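Local coordinates for hypothetical protein (Deinococcus radiodurans, PDB 1U5K) that probably takes part in DNA repair and in recombination by the RecF pathway, and carries a bound zinc ion, at residues Y89-L94 with D128-A133; F113-A118 with S137-G142; I13-R16 with D22-V25; A213-L218 with Q234-G239; D160-D165 with F189-V194. One frame throughout, in Å; residues are numbered along the deposited sequence.

Overall arrangement
The chain starts in the N-terminal OB domain, where contact 3 closes a beta hairpin with a short turn between strands 5-17 and 23-29. The helical part follows. Contact 1 joins helix 86-102 to helix 129-141, and contact 2 joins helix 110-125 to the later part of helix 129-141. Their segments alternate along the chain, so these two contacts cross. Contact 5 then closes the zinc-bearing region onto helix 184-192. Contact 4 folds the C-terminal loop back on helix 211-225. Contacts 1 and 4 touch through E130 and W215, and contacts 2 and 3 through F116 and I13. Contacts 3 and 5 lie on opposite sides of the chain's centre, about 37 Å apart between centres.

Contact 1. Residues Y89-L94 with D128-A133; sequences YAFAHL and DPEWVA
F91 lays its ring against the first turn of helix 129-141. Its CB starts out toward that helix. At the root of the ring, F91 CG lies 4.1 Å from P129 O. On one side F91 CD1 lies 4.0 Å from P129 CB. On the other F91 CD2 meets the methyl CB of A133 at 3.8 Å, an oblique approach. F91 CE1 and CE2 both run close to E130 CA. The tip is the tightest point, with F91 CZ 3.4 Å from E130 CB. One face of the ring thus rests on the backbone of P129 and E130. E130 CA stands over that face, 16° off the ring normal, a CH-pi contact. E130 touches the ring with CA, CB and CG, then runs extended to a carboxylate salt-bridged to R211 and hydrogen-bonded to W215. No hydrogen bond crosses between the segments; the join is van der Waals and CH-pi packing. D128 is the N-cap of helix 129-141, through a weak bond from W131 N to D128 OD1. The two short helix segments run nearly parallel, with 7° between them and axes 9.6 Å apart. F91 also packs on V123 of helix 110-125. A133 touches W215 of helix 211-225, which places the contact within the helical bundle of the C-terminal part.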
# COMPACT_ATOMS: atom_id res chain seq x y z
N TYR A 89 2.11 18.26 -1.61
CA TYR A 89 1.88 17.25 -0.60
C TYR A 89 2.13 15.85 -1.15
O TYR A 89 2.82 15.05 -0.52
CB TYR A 89 0.47 17.35 -0.02
CG TYR A 89 0.22 16.48 1.18
CD1 TYR A 89 0.23 17.03 2.46
CD2 TYR A 89 -0.09 15.13 1.04
CE1 TYR A 89 -0.02 16.24 3.56
CE2 TYR A 89 -0.35 14.33 2.14
CZ TYR A 89 -0.33 14.91 3.40
OH TYR A 89 -0.57 14.16 4.53
N ALA A 90 1.62 15.58 -2.35
CA ALA A 90 1.70 14.27 -2.98
C ALA A 90 3.15 13.84 -3.20
O ALA A 90 3.47 12.69 -2.96
CB ALA A 90 0.91 14.24 -4.29
N PHE A 91 4.01 14.76 -3.63
CA PHE A 91 5.41 14.48 -3.86
C PHE A 91 6.21 14.39 -2.55
O PHE A 91 7.08 13.52 -2.47
CB PHE A 91 6.02 15.41 -4.91
CG PHE A 91 5.58 15.08 -6.31
CD1 PHE A 91 4.77 15.94 -7.04
CD2 PHE A 91 5.94 13.87 -6.90
CE1 PHE A 91 4.30 15.59 -8.31
CE2 PHE A 91 5.51 13.54 -8.18
CZ PHE A 91 4.67 14.39 -8.89
N ALA A 92 5.92 15.22 -1.55
CA ALA A 92 6.50 15.09 -0.22
C ALA A 92 6.19 13.69 0.33
O ALA A 92 7.06 13.03 0.89
CB ALA A 92 5.98 16.17 0.76
N HIS A 93 4.95 13.26 0.16
CA HIS A 93 4.48 11.97 0.66
C HIS A 93 5.18 10.80 -0.03
O HIS A 93 5.59 9.85 0.63
CB HIS A 93 2.98 11.95 0.44
CG HIS A 93 2.22 10.88 1.15
ND1 HIS A 93 2.65 10.32 2.34
CD2 HIS A 93 1.02 10.33 0.88
CE1 HIS A 93 1.75 9.44 2.75
NE2 HIS A 93 0.77 9.41 1.87
N LEU A 94 5.35 10.89 -1.34
CA LEU A 94 6.16 9.94 -2.08
C LEU A 94 7.59 9.87 -1.54
O LEU A 94 8.08 8.77 -1.29
CB LEU A 94 6.13 10.25 -3.57
CG LEU A 94 7.04 9.47 -4.51
CD1 LEU A 94 6.81 7.98 -4.38
CD2 LEU A 94 6.77 9.93 -5.93
N ASP A 128 8.68 22.57 -10.45
CA ASP A 128 8.41 21.25 -11.00
C ASP A 128 8.72 20.20 -9.91
O ASP A 128 9.79 19.60 -9.88
CB ASP A 128 9.29 21.09 -12.23
CG ASP A 128 8.95 19.87 -13.05
OD1 ASP A 128 8.21 18.98 -12.59
OD2 ASP A 128 9.45 19.74 -14.19
N PRO A 129 7.80 20.03 -8.97
CA PRO A 129 8.05 19.09 -7.87
C PRO A 129 8.17 17.64 -8.33
O PRO A 129 8.96 16.95 -7.69
CB PRO A 129 6.91 19.35 -6.89
CG PRO A 129 5.87 19.92 -7.71
CD PRO A 129 6.53 20.77 -8.77
N GLU A 130 7.52 17.22 -9.41
CA GLU A 130 7.73 15.87 -9.92
C GLU A 130 9.21 15.67 -10.24
O GLU A 130 9.78 14.63 -9.91
CB GLU A 130 6.89 15.54 -11.16
CG GLU A 130 7.11 14.10 -11.59
CD GLU A 130 6.51 13.72 -12.92
OE1 GLU A 130 6.23 14.67 -13.68
OE2 GLU A 130 6.28 12.53 -13.23
N TRP A 131 9.82 16.68 -10.85
CA TRP A 131 11.21 16.58 -11.27
C TRP A 131 12.13 16.54 -10.05
O TRP A 131 13.13 15.81 -10.03
CB TRP A 131 11.64 17.67 -12.26
CG TRP A 131 13.02 17.43 -12.78
CD1 TRP A 131 14.10 18.24 -12.62
CD2 TRP A 131 13.47 16.30 -13.53
NE1 TRP A 131 15.20 17.66 -13.20
CE2 TRP A 131 14.85 16.48 -13.78
CE3 TRP A 131 12.85 15.14 -14.02
CZ2 TRP A 131 15.62 15.55 -14.49
CZ3 TRP A 131 13.62 14.21 -14.67
CH2 TRP A 131 14.98 14.44 -14.94
N VAL A 132 11.82 17.33 -9.03
CA VAL A 132 12.57 17.25 -7.78
C VAL A 132 12.54 15.81 -7.26
O VAL A 132 13.56 15.24 -6.90
CB VAL A 132 12.04 18.24 -6.73
CG1 VAL A 132 12.80 18.16 -5.42
CG2 VAL A 132 12.14 19.69 -7.23
N ALA A 133 11.35 15.21 -7.24
CA ALA A 133 11.21 13.87 -6.68
C ALA A 133 11.93 12.81 -7.50
O ALA A 133 12.57 11.94 -6.91
CB ALA A 133 9.73 13.52 -6.49

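Contact 2. Residues F113-A118 with S137-G142; sequences FDLFAA and SYKLLG
L115 pushes its CD1 methyl between the side chains of K139 and L140. L115 CD1 lies 3.5 Å from L140 CD2 and 3.6 Å from K139 CG. The two leucines lie alongside, pointing opposite ways. L140 CB does not head straight across, but its branch does: chi1 of -72° swings CG to the side of the backbone N, and the CD2 methyl comes back toward helix 110-125. That methyl, L140 CD2, also lies 4.1 Å from L115 CB. K139 meets L115 at about a right angle and offers only its aliphatic root, CB and CG. The lysine chain bends at chi2 (85°) and carries its amine away from the leucine. K139 NZ is hydrogen-bonded to the carbonyl oxygens of V194 and R196. The charged end is therefore held elsewhere, while its methylenes serve the apolar contact. No hydrogen bond links the two segments. Their helix axes are almost exactly antiparallel, at 177°, and approach to 10.4 Å. L115 and L140 have the closest pair of CA atoms. Beside them, helix 86-102 fills in with A99 against F116 and L102 against L140. F116 also reaches I11 and I13 of strand 5-17, so helix 110-125 lies between helix 129-141 and the N-terminal sheet.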
# COMPACT_ATOMS: atom_id res chain seq x y z
N PHE A 113 19.82 11.80 5.47
CA PHE A 113 18.94 12.76 6.11
C PHE A 113 18.98 14.12 5.40
O PHE A 113 17.94 14.70 5.08
CB PHE A 113 19.23 12.99 7.60
CG PHE A 113 18.37 14.08 8.19
CD1 PHE A 113 17.04 13.84 8.49
CD2 PHE A 113 18.85 15.38 8.31
CE1 PHE A 113 16.22 14.85 8.94
CE2 PHE A 113 18.04 16.40 8.75
CZ PHE A 113 16.73 16.14 9.06
N ASP A 114 20.19 14.59 5.12
CA ASP A 114 20.35 15.92 4.53
C ASP A 114 19.74 16.00 3.13
O ASP A 114 19.09 16.99 2.77
CB ASP A 114 21.82 16.28 4.41
CG ASP A 114 22.45 16.66 5.73
OD1 ASP A 114 21.73 17.11 6.66
OD2 ASP A 114 23.67 16.53 5.89
N LEU A 115 19.99 14.96 2.34
CA LEU A 115 19.41 14.83 1.02
C LEU A 115 17.89 14.70 1.09
O LEU A 115 17.19 15.27 0.25
CB LEU A 115 19.96 13.61 0.30
CG LEU A 115 20.42 13.63 -1.16
CD1 LEU A 115 19.89 12.38 -1.84
CD2 LEU A 115 20.18 14.86 -2.01
N PHE A 116 17.38 13.90 2.03
CA PHE A 116 15.93 13.83 2.20
C PHE A 116 15.28 15.18 2.53
O PHE A 116 14.28 15.58 1.94
CB PHE A 116 15.57 12.78 3.25
CG PHE A 116 14.10 12.72 3.53
CD1 PHE A 116 13.25 12.10 2.64
CD2 PHE A 116 13.59 13.30 4.67
CE1 PHE A 116 11.89 12.09 2.87
CE2 PHE A 116 12.24 13.28 4.91
CZ PHE A 116 11.39 12.68 4.01
N ALA A 117 15.85 15.89 3.49
CA ALA A 117 15.34 17.20 3.90
C ALA A 117 15.34 18.16 2.71
O ALA A 117 14.35 18.87 2.47
CB ALA A 117 16.16 17.76 5.06
N ALA A 118 16.39 18.10 1.89
CA ALA A 118 16.48 18.97 0.71
C ALA A 118 15.40 18.62 -0.31
O ALA A 118 14.87 19.49 -0.99
CB ALA A 118 17.86 18.86 0.07
N SER A 137 14.93 10.97 -5.61
CA SER A 137 14.78 9.53 -5.44
C SER A 137 15.94 8.73 -6.07
O SER A 137 16.53 7.85 -5.42
CB SER A 137 13.32 9.16 -5.77
OG SER A 137 13.20 9.05 -7.17
N TYR A 138 16.38 9.11 -7.27
CA TYR A 138 17.53 8.46 -7.89
C TYR A 138 18.83 8.75 -7.14
O TYR A 138 19.65 7.85 -6.90
CB TYR A 138 17.66 8.82 -9.37
CG TYR A 138 16.88 7.97 -10.33
CD1 TYR A 138 15.53 8.18 -10.54
CD2 TYR A 138 17.49 6.91 -11.02
CE1 TYR A 138 14.83 7.38 -11.41
CE2 TYR A 138 16.80 6.13 -11.93
CZ TYR A 138 15.45 6.36 -12.11
OH TYR A 138 14.69 5.62 -12.99
N LYS A 139 18.98 9.98 -6.68
CA LYS A 139 20.13 10.34 -5.88
C LYS A 139 20.24 9.53 -4.60
O LYS A 139 21.34 9.13 -4.22
CB LYS A 139 20.18 11.83 -5.55
CG LYS A 139 21.53 12.29 -5.06
CD LYS A 139 22.52 12.64 -6.17
CE LYS A 139 23.87 13.03 -5.58
NZ LYS A 139 24.99 12.91 -6.53
N LEU A 140 19.12 9.29 -3.93
CA LEU A 140 19.13 8.50 -2.71
C LEU A 140 19.58 7.06 -2.96
O LEU A 140 20.08 6.43 -2.05
CB LEU A 140 17.77 8.50 -2.01
CG LEU A 140 17.34 9.80 -1.33
CD1 LEU A 140 15.82 9.97 -1.19
CD2 LEU A 140 18.06 9.98 -0.01
N LEU A 141 19.40 6.52 -4.16
CA LEU A 141 19.95 5.20 -4.47
C LEU A 141 21.44 5.07 -4.18
O LEU A 141 21.90 3.99 -3.77
CB LEU A 141 19.69 4.82 -5.93
CG LEU A 141 18.25 4.85 -6.46
CD1 LEU A 141 18.20 4.56 -7.96
CD2 LEU A 141 17.46 3.81 -5.72
N GLY A 142 22.19 6.13 -4.41
CA GLY A 142 23.62 6.15 -4.12
C GLY A 142 23.99 6.07 -2.66
O GLY A 142 25.15 5.80 -2.35

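Contact 3. Residues I13-R16 with D22-V25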
# COMPACT_ATOMS: atom_id res chain seq x y z
N ILE A 13 7.68 11.48 9.05
CA ILE A 13 7.30 10.85 7.79
C ILE A 13 6.03 10.01 7.84
O ILE A 13 5.46 9.68 6.79
CB ILE A 13 8.47 10.08 7.16
CG1 ILE A 13 8.92 8.90 8.03
CG2 ILE A 13 9.58 11.04 6.84
CD1 ILE A 13 9.61 7.79 7.28
N ARG A 14 5.56 9.68 9.04
CA ARG A 14 4.32 8.95 9.23
C ARG A 14 3.76 9.27 10.61
O ARG A 14 4.52 9.36 11.58
CB ARG A 14 4.51 7.43 9.08
CG ARG A 14 3.24 6.72 8.65
CD ARG A 14 3.39 5.23 8.30
NE ARG A 14 4.32 4.99 7.20
CZ ARG A 14 5.57 4.56 7.34
NH1 ARG A 14 6.06 4.24 8.53
NH2 ARG A 14 6.33 4.40 6.27
N ARG A 15 2.44 9.40 10.68
CA ARG A 15 1.69 9.69 11.91
C ARG A 15 0.52 8.72 11.96
O ARG A 15 -0.23 8.61 10.99
CB ARG A 15 1.23 11.14 11.89
CG ARG A 15 0.15 11.51 12.88
CD ARG A 15 -0.33 12.95 12.75
NE ARG A 15 -1.45 13.20 13.66
CZ ARG A 15 -1.37 13.94 14.75
NH1 ARG A 15 -0.23 14.50 15.10
NH2 ARG A 15 -2.44 14.13 15.51
N ARG A 16 0.44 7.94 13.03
CA ARG A 16 -0.70 7.08 13.35
C ARG A 16 -1.38 7.58 14.62
O ARG A 16 -0.74 7.74 15.66
CB ARG A 16 -0.24 5.63 13.51
CG ARG A 16 -1.32 4.66 13.98
CD ARG A 16 -2.43 4.44 12.94
NE ARG A 16 -1.90 3.63 11.85
CZ ARG A 16 -1.80 2.31 11.88
NH1 ARG A 16 -2.24 1.61 12.91
NH2 ARG A 16 -1.27 1.67 10.84
N ASP A 22 -3.24 7.89 21.41
CA ASP A 22 -1.80 8.06 21.29
C ASP A 22 -1.43 8.44 19.85
O ASP A 22 -2.19 8.17 18.91
CB ASP A 22 -1.07 6.78 21.69
CG ASP A 22 -1.46 6.26 23.07
OD1 ASP A 22 -1.68 7.07 23.99
OD2 ASP A 22 -1.57 5.03 23.32
N ILE A 23 -0.27 9.05 19.68
CA ILE A 23 0.25 9.38 18.36
C ILE A 23 1.58 8.66 18.18
O ILE A 23 2.49 8.87 18.98
CB ILE A 23 0.45 10.89 18.16
CG1 ILE A 23 -0.83 11.67 18.43
CG2 ILE A 23 0.95 11.17 16.75
CD1 ILE A 23 -0.56 13.13 18.74
N ILE A 24 1.65 7.76 17.21
CA ILE A 24 2.86 7.01 16.90
C ILE A 24 3.45 7.64 15.64
O ILE A 24 2.81 7.75 14.59
CB ILE A 24 2.53 5.54 16.65
CG1 ILE A 24 2.01 4.84 17.91
CG2 ILE A 24 3.75 4.83 16.10
CD1 ILE A 24 1.67 3.38 17.69
N VAL A 25 4.71 8.06 15.74
CA VAL A 25 5.36 8.72 14.62
C VAL A 25 6.62 8.00 14.23
O VAL A 25 7.32 7.41 15.05
CB VAL A 25 5.72 10.18 14.89
CG1 VAL A 25 4.49 11.03 14.77
CG2 VAL A 25 6.43 10.34 16.22
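This contact is part of the beta hairpin of strands 5-17 and 23-29, in the N-terminal domain of the OB clan. R16 and I24 form an antiparallel hydrogen-bonded pair. R16 N gives to I24 O at 2.8 Å, and I24 N gives to R16 O at 2.8 Å. Both bonds are nearly straight (169° and 165°). R15 and V25 form the neighbouring non-hydrogen-bonded pair. Next to that pair, V25 CA sits 3.2 Å from R14 O in a CA-H...O contact. On the sheet face of R16 and I24, the CB atoms of R16 and I24 are 4.2 Å apart. The R16 chain then bends at chi2 and chi3, taking its guanidinium away from I24 to E87 of the second subunit, a salt bridge. R15 behaves differently. It stays extended from CG to NE and passes obliquely over I23. One face of its guanidinium lies over I23 CG2, and R15 NH2 is 3.9 Å from I23 CD1. R15 NH1 is held by the carbonyl oxygens of S47 and L50. I13 and R14 both face T26, a classic beta bulge. R14 binds E97 and D100 of helix 86-102, and I13 packs on A96 of the same helix. Beyond the hairpin, I23 and V25 form backbone hydrogen bonds with A38 and A36, so strand 23-29 runs between strands 5-17 and 32-38.

Contact 4. Residues A213-L218 with Q234-G239; sequences ALWRAL and QLVPSG
The loop 234-239 leaves a 3-10 turn and passes alongside helix 211-225, with W215 CA and V236 CA the nearest pair at 7.1 Å. W215 carries the whole contact from the helix side. Its CB points toward the loop, and chi1 of -76° sets CG anti to the carbonyl carbon. One face of the indole is thereby turned to P237. The V236 methyl CG1 is 3.6 Å from W215 CB and equally near W215 CG. It packs obliquely at this root of the ring system. P237 takes the region of the five-membered ring. Its CD lies over the face of that ring, 19° off the normal, which is a CH-pi contact. P237 CG lies 3.6 Å from W215 NE1. The proline side chain runs nearly perpendicular to that of W215, whereas V236 lies beside it and points the other way. No hydrogen bond passes between the two segments. The indole N-H is used elsewhere: W215 NE1 is hydrogen-bonded to E130 OE2 of helix 129-141. P237 also packs on E130 and on F91 of helix 86-102. Further along the loop, S238 forms backbone hydrogen bonds with the second subunit. The chemistry is thus divided on W215. Its pi face takes P237 CD, its root takes the V236 methyl, and its one polar side-chain atom is paired with a carboxylate. That bond, with the packing, would restrict the indole's rotation, and it satisfies the N-H of a buried side chain.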
# COMPACT_ATOMS: atom_id res chain seq x y z
N ALA A 213 8.77 6.38 -18.04
CA ALA A 213 9.89 5.45 -18.19
C ALA A 213 10.86 5.48 -17.00
O ALA A 213 11.29 4.43 -16.51
CB ALA A 213 10.65 5.75 -19.46
N LEU A 214 11.17 6.69 -16.54
CA LEU A 214 12.00 6.91 -15.36
C LEU A 214 11.39 6.38 -14.06
O LEU A 214 12.10 5.75 -13.27
CB LEU A 214 12.38 8.38 -15.22
CG LEU A 214 13.19 8.95 -16.37
CD1 LEU A 214 13.47 10.43 -16.13
CD2 LEU A 214 14.50 8.19 -16.46
N TRP A 215 10.10 6.62 -13.86
CA TRP A 215 9.41 6.11 -12.68
C TRP A 215 9.38 4.59 -12.73
O TRP A 215 9.58 3.95 -11.70
CB TRP A 215 7.98 6.63 -12.55
CG TRP A 215 7.92 8.03 -12.06
CD1 TRP A 215 7.43 9.10 -12.75
CD2 TRP A 215 8.40 8.54 -10.81
NE1 TRP A 215 7.56 10.24 -12.00
CE2 TRP A 215 8.14 9.93 -10.80
CE3 TRP A 215 9.03 7.98 -9.69
CZ2 TRP A 215 8.50 10.75 -9.74
CZ3 TRP A 215 9.38 8.81 -8.63
CH2 TRP A 215 9.14 10.19 -8.67
N ARG A 216 9.16 4.03 -13.91
CA ARG A 216 9.03 2.58 -14.04
C ARG A 216 10.33 1.87 -13.72
O ARG A 216 10.35 0.87 -13.01
CB ARG A 216 8.48 2.18 -15.41
CG ARG A 216 6.97 2.32 -15.51
CD ARG A 216 6.33 1.53 -16.65
NE ARG A 216 6.96 1.89 -17.91
CZ ARG A 216 6.58 2.91 -18.67
NH1 ARG A 216 5.54 3.67 -18.33
NH2 ARG A 216 7.25 3.17 -19.79
N ALA A 217 11.44 2.42 -14.22
CA ALA A 217 12.74 1.82 -14.02
C ALA A 217 13.09 1.84 -12.54
O ALA A 217 13.56 0.84 -11.99
CB ALA A 217 13.75 2.55 -14.84
N LEU A 218 12.81 2.97 -11.90
CA LEU A 218 13.02 3.15 -10.47
C LEU A 218 12.26 2.09 -9.67
O LEU A 218 12.86 1.47 -8.79
CB LEU A 218 12.67 4.56 -10.03
CG LEU A 218 12.81 4.86 -8.54
CD1 LEU A 218 14.25 4.84 -8.19
CD2 LEU A 218 12.11 6.17 -8.16
N GLN A 234 2.18 3.20 -4.61
CA GLN A 234 0.88 3.86 -4.62
C GLN A 234 0.95 5.36 -4.92
O GLN A 234 0.00 5.97 -5.42
CB GLN A 234 0.24 3.64 -3.25
CG GLN A 234 -0.13 2.21 -2.94
CD GLN A 234 -1.04 1.65 -4.03
OE1 GLN A 234 -2.16 2.13 -4.23
NE2 GLN A 234 -0.52 0.69 -4.77
N LEU A 235 2.09 5.97 -4.61
CA LEU A 235 2.24 7.40 -4.79
C LEU A 235 2.99 7.86 -6.04
O LEU A 235 3.14 9.06 -6.26
CB LEU A 235 2.90 7.99 -3.54
CG LEU A 235 2.17 7.66 -2.25
CD1 LEU A 235 2.97 8.16 -1.06
CD2 LEU A 235 0.73 8.14 -2.21
N VAL A 236 3.45 6.92 -6.87
CA VAL A 236 4.14 7.31 -8.10
C VAL A 236 3.11 7.91 -9.06
O VAL A 236 1.99 7.39 -9.09
CB VAL A 236 4.85 6.08 -8.69
CG1 VAL A 236 5.44 6.38 -10.06
CG2 VAL A 236 5.96 5.64 -7.76
N PRO A 237 3.38 9.01 -9.76
CA PRO A 237 2.35 9.61 -10.62
C PRO A 237 1.69 8.58 -11.53
O PRO A 237 2.40 7.80 -12.16
CB PRO A 237 3.14 10.60 -11.49
CG PRO A 237 4.32 10.97 -10.66
CD PRO A 237 4.63 9.77 -9.81
N SER A 238 0.36 8.56 -11.53
CA SER A 238 -0.44 7.52 -12.17
C SER A 238 -1.78 8.02 -12.74
O SER A 238 -2.68 7.22 -13.00
CB SER A 238 -0.72 6.43 -11.14
OG SER A 238 0.50 6.03 -10.54
N GLY A 239 -1.89 9.33 -12.94
CA GLY A 239 -3.10 9.97 -13.41
C GLY A 239 -3.55 11.15 -12.56
O GLY A 239 -3.22 11.24 -11.38

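Contact 5. Residues D160-D165 with F189-V194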
# COMPACT_ATOMS: atom_id res chain seq x y z
N ASP A 160 27.95 -0.22 -22.09
CA ASP A 160 27.08 0.87 -22.50
C ASP A 160 25.71 0.47 -23.05
O ASP A 160 25.31 0.97 -24.09
CB ASP A 160 27.81 1.73 -23.53
CG ASP A 160 29.16 2.18 -23.03
OD1 ASP A 160 29.18 2.65 -21.88
OD2 ASP A 160 30.22 2.05 -23.66
N PRO A 161 24.95 -0.34 -22.32
CA PRO A 161 23.62 -0.76 -22.75
C PRO A 161 22.66 0.43 -22.83
O PRO A 161 22.73 1.35 -22.02
CB PRO A 161 23.18 -1.72 -21.64
CG PRO A 161 23.91 -1.28 -20.42
CD PRO A 161 25.23 -0.77 -20.94
N GLU A 162 21.73 0.38 -23.77
CA GLU A 162 20.82 1.49 -23.99
C GLU A 162 19.35 1.12 -23.83
O GLU A 162 18.47 1.94 -24.09
CB GLU A 162 21.04 2.02 -25.41
CG GLU A 162 22.45 2.50 -25.68
CD GLU A 162 22.59 3.18 -27.04
OE1 GLU A 162 21.83 2.83 -27.97
OE2 GLU A 162 23.44 4.09 -27.16
N HIS A 163 19.07 -0.12 -23.44
CA HIS A 163 17.69 -0.58 -23.46
C HIS A 163 17.13 -0.90 -22.08
O HIS A 163 17.88 -1.26 -21.17
CB HIS A 163 17.53 -1.83 -24.34
CG HIS A 163 17.93 -1.62 -25.77
ND1 HIS A 163 17.05 -1.81 -26.81
CD2 HIS A 163 19.12 -1.31 -26.34
CE1 HIS A 163 17.66 -1.59 -27.96
NE2 HIS A 163 18.92 -1.28 -27.70
N PRO A 164 15.80 -0.84 -21.98
CA PRO A 164 15.10 -1.20 -20.74
C PRO A 164 15.35 -2.65 -20.35
O PRO A 164 15.52 -3.49 -21.23
CB PRO A 164 13.62 -1.01 -21.09
CG PRO A 164 13.59 -0.16 -22.30
CD PRO A 164 14.85 -0.47 -23.04
N ASP A 165 15.36 -2.90 -19.04
CA ASP A 165 15.52 -4.21 -18.42
C ASP A 165 14.24 -4.47 -17.63
O ASP A 165 14.15 -4.07 -16.47
CB ASP A 165 16.72 -4.13 -17.46
CG ASP A 165 16.88 -5.36 -16.63
OD1 ASP A 165 16.24 -6.37 -17.01
OD2 ASP A 165 17.60 -5.39 -15.60
N PHE A 189 20.03 10.67 -18.15
CA PHE A 189 19.59 10.70 -16.76
C PHE A 189 19.95 9.42 -16.03
O PHE A 189 20.60 9.45 -14.98
CB PHE A 189 18.09 10.95 -16.65
CG PHE A 189 17.62 11.02 -15.23
CD1 PHE A 189 17.72 12.19 -14.52
CD2 PHE A 189 17.13 9.88 -14.61
CE1 PHE A 189 17.27 12.24 -13.21
CE2 PHE A 189 16.71 9.92 -13.29
CZ PHE A 189 16.75 11.11 -12.61
N LEU A 190 19.56 8.29 -16.60
CA LEU A 190 19.81 7.00 -15.97
C LEU A 190 21.28 6.76 -15.69
O LEU A 190 21.62 6.26 -14.62
CB LEU A 190 19.20 5.89 -16.82
CG LEU A 190 17.69 5.82 -16.88
CD1 LEU A 190 17.27 4.70 -17.79
CD2 LEU A 190 16.98 5.72 -15.56
N ARG A 191 22.17 7.17 -16.60
CA ARG A 191 23.59 6.93 -16.48
C ARG A 191 24.31 7.81 -15.48
O ARG A 191 25.35 7.44 -14.93
CB ARG A 191 24.27 7.05 -17.85
CG ARG A 191 23.93 5.94 -18.82
CD ARG A 191 24.51 6.20 -20.21
NE ARG A 191 24.39 5.07 -21.11
CZ ARG A 191 24.43 5.15 -22.43
NH1 ARG A 191 24.56 6.31 -23.06
NH2 ARG A 191 24.35 4.04 -23.15
N HIS A 192 23.73 8.96 -15.18
CA HIS A 192 24.43 9.98 -14.42
C HIS A 192 23.69 10.49 -13.20
O HIS A 192 24.29 11.18 -12.38
CB HIS A 192 24.75 11.12 -15.38
CG HIS A 192 25.61 10.69 -16.52
ND1 HIS A 192 26.87 10.18 -16.33
CD2 HIS A 192 25.39 10.65 -17.86
CE1 HIS A 192 27.40 9.85 -17.49
NE2 HIS A 192 26.52 10.14 -18.44
N ALA A 193 22.42 10.12 -13.02
CA ALA A 193 21.59 10.71 -11.98
C ALA A 193 22.13 10.45 -10.58
O ALA A 193 22.08 11.33 -9.72
CB ALA A 193 20.16 10.21 -12.11
N VAL A 194 22.72 9.28 -10.36
CA VAL A 194 23.30 8.99 -9.06
C VAL A 194 24.52 9.85 -8.68
O VAL A 194 24.65 10.25 -7.53
CB VAL A 194 23.59 7.48 -8.95
CG1 VAL A 194 24.39 7.15 -7.70
CG2 VAL A 194 22.28 6.73 -9.00
O HOH W 1 24.78 2.45 -20.36
O HOH W 2 24.39 6.77 -26.22
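R191 reaches from helix 184-192 to the backbone of D160 and P161. Its chain is extended from CG to NE, which carries the guanidinium across. R191 NH2 gives a weak hydrogen bond to P161 O at 3.3 Å, with an angle of 146°. D160 O is also near the edge of the group, 3.4 Å from R191 NH2. Two waters lie in the guanidinium plane, one beside NE and one beside NH1. Water 1 accepts from R191 NE at 2.8 Å and donates to P161 O at 2.9 Å. P161 O thus receives a weak direct bond and a bond from water 1. Water 2 accepts from R191 NH1 at 3.2 Å and donates to E162 OE2. All three guanidinium nitrogens therefore have a partner. E162 and R191 form no direct salt bridge: E162 OE2 stays 4.1 Å from R191 NH2, and their planes are 43° apart. Water 2 bridges the two groups, and their opposite charges would probably still attract. P161 packs beside C153 and C173, which bind zinc with C156 and C176. R191 thus ties a four-cysteine zinc site, consistent with the zinc beta-ribbon clan of the family, to the adjoining helix.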